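Local structure of DNA mismatch repair protein MUTS (Thermus aquaticus, 1EWQ) at a contact of chain A with DNA and the interface of chains A and B. The protein recognises mismatched DNA in mismatch repair and has a weak ATPase activity. Coordinates in Å, arbitrary orientation; residue numbers count along the deposited sequence, not the author numbering. Chains: chain A/B, DNA mismatch repair protein MUTS.

Contact 1: a contact of chain A with DNA. Residues chain A 37, 97, 101, 108, 110. With nucleotides of chain C.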
loop_
_atom_site.group_PDB
_atom_site.type_symbol
_atom_site.label_atom_id
_atom_site.label_comp_id
_atom_site.label_asym_id
_atom_site.label_seq_id
_atom_site.Cartn_x
_atom_site.Cartn_y
_atom_site.Cartn_z
ATOM N N GLY A 37 -25.969 5.067 22.355
ATOM C CA GLY A 37 -26.660 6.129 21.648
ATOM C C GLY A 37 -26.374 6.031 20.158
ATOM O O GLY A 37 -26.448 4.946 19.578
ATOM N N GLN A 97 -27.471 -1.955 21.185
ATOM C CA GLN A 97 -28.466 -1.814 22.229
ATOM C C GLN A 97 -29.642 -2.658 21.750
ATOM O O GLN A 97 -30.293 -2.335 20.760
ATOM C CB GLN A 97 -28.854 -0.340 22.392
ATOM C CG GLN A 97 -27.713 0.502 22.953
ATOM C CD GLN A 97 -28.046 1.975 23.074
ATOM O OE1 GLN A 97 -27.307 2.737 23.695
ATOM N NE2 GLN A 97 -29.157 2.386 22.474
ATOM N N ALA A 101 -34.360 2.218 24.619
ATOM C CA ALA A 101 -34.110 3.000 25.826
ATOM C C ALA A 101 -35.399 3.392 26.537
ATOM O O ALA A 101 -35.436 3.475 27.766
ATOM C CB ALA A 101 -33.302 4.250 25.482
ATOM N N VAL A 108 -29.260 0.228 29.520
ATOM C CA VAL A 108 -29.823 -0.384 28.319
ATOM C C VAL A 108 -29.175 -1.741 28.041
ATOM O O VAL A 108 -27.978 -1.927 28.271
ATOM C CB VAL A 108 -29.629 0.521 27.079
ATOM C CG1 VAL A 108 -30.170 -0.170 25.834
ATOM C CG2 VAL A 108 -30.337 1.850 27.289
ATOM N N ARG A 110 -27.287 -4.428 26.280
ATOM C CA ARG A 110 -26.287 -4.445 25.219
ATOM C C ARG A 110 -25.608 -5.801 25.118
ATOM O O ARG A 110 -25.146 -6.366 26.115
ATOM C CB ARG A 110 -25.251 -3.344 25.442
ATOM C CG ARG A 110 -25.879 -1.979 25.333
ATOM C CD ARG A 110 -24.929 -0.835 25.613
ATOM N NE ARG A 110 -25.706 0.383 25.804
ATOM C CZ ARG A 110 -25.193 1.577 26.068
ATOM N NH1 ARG A 110 -23.881 1.728 26.174
ATOM N NH2 ARG A 110 -25.997 2.618 26.231
ATOM P P DC C 12 -31.632 12.391 20.421
ATOM O OP1 DC C 12 -32.203 11.796 19.192
ATOM O OP2 DC C 12 -32.521 13.102 21.380
ATOM O "O5'" DC C 12 -30.851 11.236 21.186
ATOM C "C5'" DC C 12 -30.097 10.280 20.447
ATOM C "C4'" DC C 12 -29.368 9.342 21.377
ATOM O "O4'" DC C 12 -28.325 10.054 22.080
ATOM C "C3'" DC C 12 -30.225 8.669 22.444
ATOM O "O3'" DC C 12 -29.776 7.320 22.582
ATOM C "C2'" DC C 12 -29.943 9.489 23.694
ATOM C "C1'" DC C 12 -28.504 9.960 23.487
ATOM N N1 DC C 12 -28.197 11.290 24.042
ATOM C C2 DC C 12 -26.898 11.551 24.508
ATOM O O2 DC C 12 -26.069 10.634 24.528
ATOM N N3 DC C 12 -26.584 12.798 24.932
ATOM C C4 DC C 12 -27.511 13.756 24.928
ATOM N N4 DC C 12 -27.149 14.971 25.339
ATOM C C5 DC C 12 -28.852 13.509 24.501
ATOM C C6 DC C 12 -29.149 12.272 24.071
ATOM P P DG C 13 -30.707 6.227 23.304
ATOM O OP1 DG C 13 -30.817 5.057 22.387
ATOM O OP2 DG C 13 -31.940 6.895 23.809
ATOM O "O5'" DG C 13 -29.806 5.814 24.544
ATOM C "C5'" DG C 13 -28.964 6.795 25.112
ATOM C "C4'" DG C 13 -28.003 6.184 26.097
ATOM O "O4'" DG C 13 -27.170 7.277 26.537
ATOM C "C3'" DG C 13 -28.656 5.627 27.357
ATOM O "O3'" DG C 13 -27.850 4.570 27.873
ATOM C "C2'" DG C 13 -28.714 6.829 28.285
ATOM C "C1'" DG C 13 -27.540 7.704 27.843
ATOM N N9 DG C 13 -27.859 9.131 27.766
ATOM C C8 DG C 13 -29.076 9.691 27.459
ATOM N N7 DG C 13 -29.062 10.997 27.487
ATOM C C5 DG C 13 -27.758 11.321 27.831
ATOM C C6 DG C 13 -27.141 12.589 28.022
ATOM O O6 DG C 13 -27.649 13.715 27.937
ATOM N N1 DG C 13 -25.797 12.458 28.349
ATOM C C2 DG C 13 -25.131 11.264 28.486
ATOM N N2 DG C 13 -23.833 11.334 28.814
ATOM N N3 DG C 13 -25.693 10.082 28.317
ATOM C C4 DG C 13 -26.998 10.182 27.995
#
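The end of strand 92-97, with the turn between strands 31-36 and 39-43 beside it, meets the backbone of chain C at the DC12–DG13 step, in the mismatch-binding domain I. A:Gln97 reaches out tip first, CG anti to its own carbonyl carbon (chi1 -68°) and the chain straight beyond, which puts the amide at the DG13 phosphate. NE2 gives a hydrogen bond of 3.1 Å to the phosphate oxygen OP1, 155° at the hydrogen and with OP1 close to the amide plane. The other end of the amide is held from within the protein: OE1 accepts the backbone N-H of A:Gly37 (N to OE1 3.0 Å), the donor standing above the carbonyl plane, off the lone pairs. These two bonds fix which way round the amide sits and turn its N-H towards the DNA. A leucine in its place would probably leave OP1 without this donor and the A:Gly37 amide without its acceptor, setting the turn freer to move. A:Gly37 itself lays its CA 3.5 Å from O3' of DC12. On the other phosphate oxygen, the methyl CB of A:Ala101 packs 3.4 Å from OP2 of DG13. From the loop just before strand 110-116, A:Val108 brings CG2 to 3.7 Å from O3' of DG13. NH2 of A:Arg110 also lies near that oxygen, at 3.2 Å, but its N-H points away and makes no bond. All of this touches phosphate and sugar, not base edges, so this patch probably holds the DNA regardless of sequence and may help to seat the duplex in the mismatch-binding domain.

Contact 2: the interface of chains A and B. Residues chain A 675-676, 678-680, 682-683; chain B 751, 754-755, 758.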
loop_
_atom_site.group_PDB
_atom_site.type_symbol
_atom_site.label_atom_id
_atom_site.label_comp_id
_atom_site.label_asym_id
_atom_site.label_seq_id
_atom_site.Cartn_x
_atom_site.Cartn_y
_atom_site.Cartn_z
ATOM N N ALA A 675 22.400 -33.111 -19.204
ATOM C CA ALA A 675 22.034 -34.443 -18.728
ATOM C C ALA A 675 20.671 -34.431 -18.052
ATOM O O ALA A 675 19.836 -35.280 -18.329
ATOM C CB ALA A 675 23.077 -34.958 -17.752
ATOM N N ILE A 676 20.461 -33.467 -17.156
ATOM C CA ILE A 676 19.193 -33.362 -16.439
ATOM C C ILE A 676 18.074 -33.021 -17.415
ATOM O O ILE A 676 16.994 -33.612 -17.371
ATOM C CB ILE A 676 19.225 -32.250 -15.358
ATOM C CG1 ILE A 676 20.411 -32.459 -14.414
ATOM C CG2 ILE A 676 17.921 -32.267 -14.562
ATOM C CD1 ILE A 676 20.375 -33.773 -13.642
ATOM N N THR A 678 17.878 -33.709 -20.465
ATOM C CA THR A 678 17.625 -34.894 -21.297
ATOM C C THR A 678 16.797 -35.969 -20.601
ATOM O O THR A 678 15.825 -36.490 -21.171
ATOM C CB THR A 678 18.940 -35.551 -21.771
ATOM O OG1 THR A 678 19.640 -34.664 -22.650
ATOM C CG2 THR A 678 18.643 -36.840 -22.512
ATOM N N ALA A 679 17.190 -36.310 -19.380
ATOM C CA ALA A 679 16.487 -37.318 -18.597
ATOM C C ALA A 679 15.045 -36.875 -18.392
ATOM O O ALA A 679 14.118 -37.676 -18.482
ATOM C CB ALA A 679 17.182 -37.516 -17.239
ATOM N N VAL A 680 14.863 -35.590 -18.101
ATOM C CA VAL A 680 13.531 -35.040 -17.895
ATOM C C VAL A 680 12.750 -35.122 -19.203
ATOM O O VAL A 680 11.589 -35.518 -19.213
ATOM C CB VAL A 680 13.597 -33.564 -17.429
ATOM C CG1 VAL A 680 12.206 -32.947 -17.451
ATOM C CG2 VAL A 680 14.187 -33.492 -16.014
ATOM N N GLU A 682 13.178 -37.206 -21.736
ATOM C CA GLU A 682 12.847 -38.600 -22.037
ATOM C C GLU A 682 11.695 -39.119 -21.192
ATOM O O GLU A 682 10.828 -39.858 -21.687
ATOM C CB GLU A 682 14.071 -39.505 -21.833
ATOM C CG GLU A 682 15.259 -39.155 -22.728
ATOM C CD GLU A 682 16.441 -40.102 -22.552
ATOM O OE1 GLU A 682 16.577 -40.704 -21.463
ATOM O OE2 GLU A 682 17.244 -40.224 -23.502
ATOM N N ALA A 683 11.675 -38.742 -19.916
ATOM C CA ALA A 683 10.608 -39.203 -19.030
ATOM C C ALA A 683 9.264 -38.635 -19.468
ATOM O O ALA A 683 8.253 -39.325 -19.417
ATOM C CB ALA A 683 10.905 -38.813 -17.582
ATOM N N VAL B 751 14.878 -40.924 -13.220
ATOM C CA VAL B 751 15.377 -39.753 -13.928
ATOM C C VAL B 751 16.755 -39.357 -13.422
ATOM O O VAL B 751 17.628 -38.991 -14.207
ATOM C CB VAL B 751 14.411 -38.555 -13.783
ATOM C CG1 VAL B 751 14.917 -37.377 -14.591
ATOM C CG2 VAL B 751 13.014 -38.958 -14.256
ATOM N N ARG B 754 19.257 -41.823 -15.000
ATOM C CA ARG B 754 19.549 -41.578 -16.411
ATOM C C ARG B 754 20.568 -40.465 -16.519
ATOM O O ARG B 754 21.555 -40.587 -17.240
ATOM C CB ARG B 754 18.288 -41.166 -17.190
ATOM C CG ARG B 754 17.749 -42.240 -18.118
ATOM C CD ARG B 754 18.813 -42.741 -19.091
ATOM N NE ARG B 754 18.772 -42.082 -20.392
ATOM C CZ ARG B 754 19.652 -42.304 -21.364
ATOM N NH1 ARG B 754 20.644 -43.165 -21.179
ATOM N NH2 ARG B 754 19.538 -41.677 -22.527
ATOM N N ALA B 755 20.313 -39.380 -15.792
ATOM C CA ALA B 755 21.180 -38.208 -15.788
ATOM C C ALA B 755 22.620 -38.569 -15.447
ATOM O O ALA B 755 23.554 -38.117 -16.110
ATOM C CB ALA B 755 20.647 -37.177 -14.802
ATOM N N LEU B 758 23.992 -40.548 -18.388
ATOM C CA LEU B 758 24.274 -39.617 -19.473
ATOM C C LEU B 758 25.462 -38.739 -19.115
ATOM O O LEU B 758 26.357 -38.527 -19.934
ATOM C CB LEU B 758 23.055 -38.730 -19.747
ATOM C CG LEU B 758 21.831 -39.365 -20.407
ATOM C CD1 LEU B 758 20.641 -38.435 -20.288
ATOM C CD2 LEU B 758 22.142 -39.659 -21.864
#
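Two helices pack across the dimer interface here, 670-687 of chain A against 749-761 of chain B, with A:Ala679 set against B:Val751 in the apolar core. The methyl CB of A:Ala679 meets CG1 of B:Val751 at 3.5 Å, a little tighter than ordinary van der Waals contact, and also abuts the carbonyl O of B:Val751. Such a small side chain probably lets the helices come close. B:Val751 straddles a turn of the opposite helix: with CG1 anti to its backbone N (chi1 -177°), its second branch, CG2, is left to touch CB of A:Ala683. One turn along, CD1 of A:Ile676 touches CB of B:Ala755 tip to tip at 3.6 Å, while CB of A:Ala675 rests near the carbonyl O of the same alanine. On the flank towards the salt bridge, CG2 of A:Thr678 presses on CD1 of B:Leu758 at 3.4 Å, the two side chains crossing at a slant; with CG2 anti to the backbone N (chi1 of OG1 -66°), the threonine offers its methyl here.

The polar part lies on one flank. A:Glu682 and B:Arg754 form a salt bridge with two hydrogen bonds, side-on: NE gives to OE1 at 2.8 Å and NH2 to OE2 at 2.9 Å. Each oxygen uses its syn lone pair, and carboxylate and guanidinium are nearly coplanar, 2° apart. A:Glu682 is extended beyond CG, whereas B:Arg754 bends at chi2 and chi3 to bring its edge round. CD2 of B:Leu758, one turn on in the same helix, sits over one guanidinium face, towards its rim, and probably helps to keep that group in place. Repeated by the two-fold with the chains exchanged, this patch helps to join the ATPase domains of the MutS dimer.

About 74 Å separates the C-alpha centres of contact 1 and contact 2, and they share no residue or secondary-structure element. Contact 1 belongs to the mismatch-binding domain near the N-terminus, contact 2 to the C-terminal ATPase domain, so the DNA contact lies towards one end of the dimer and this subunit contact towards the other. Contact 2 recurs with the chains swapped. Any signal between mismatch and nucleotide site would have to cross this distance, probably through the intervening domains, and the paired ATPase domains probably help to keep the two subunits together around the duplex.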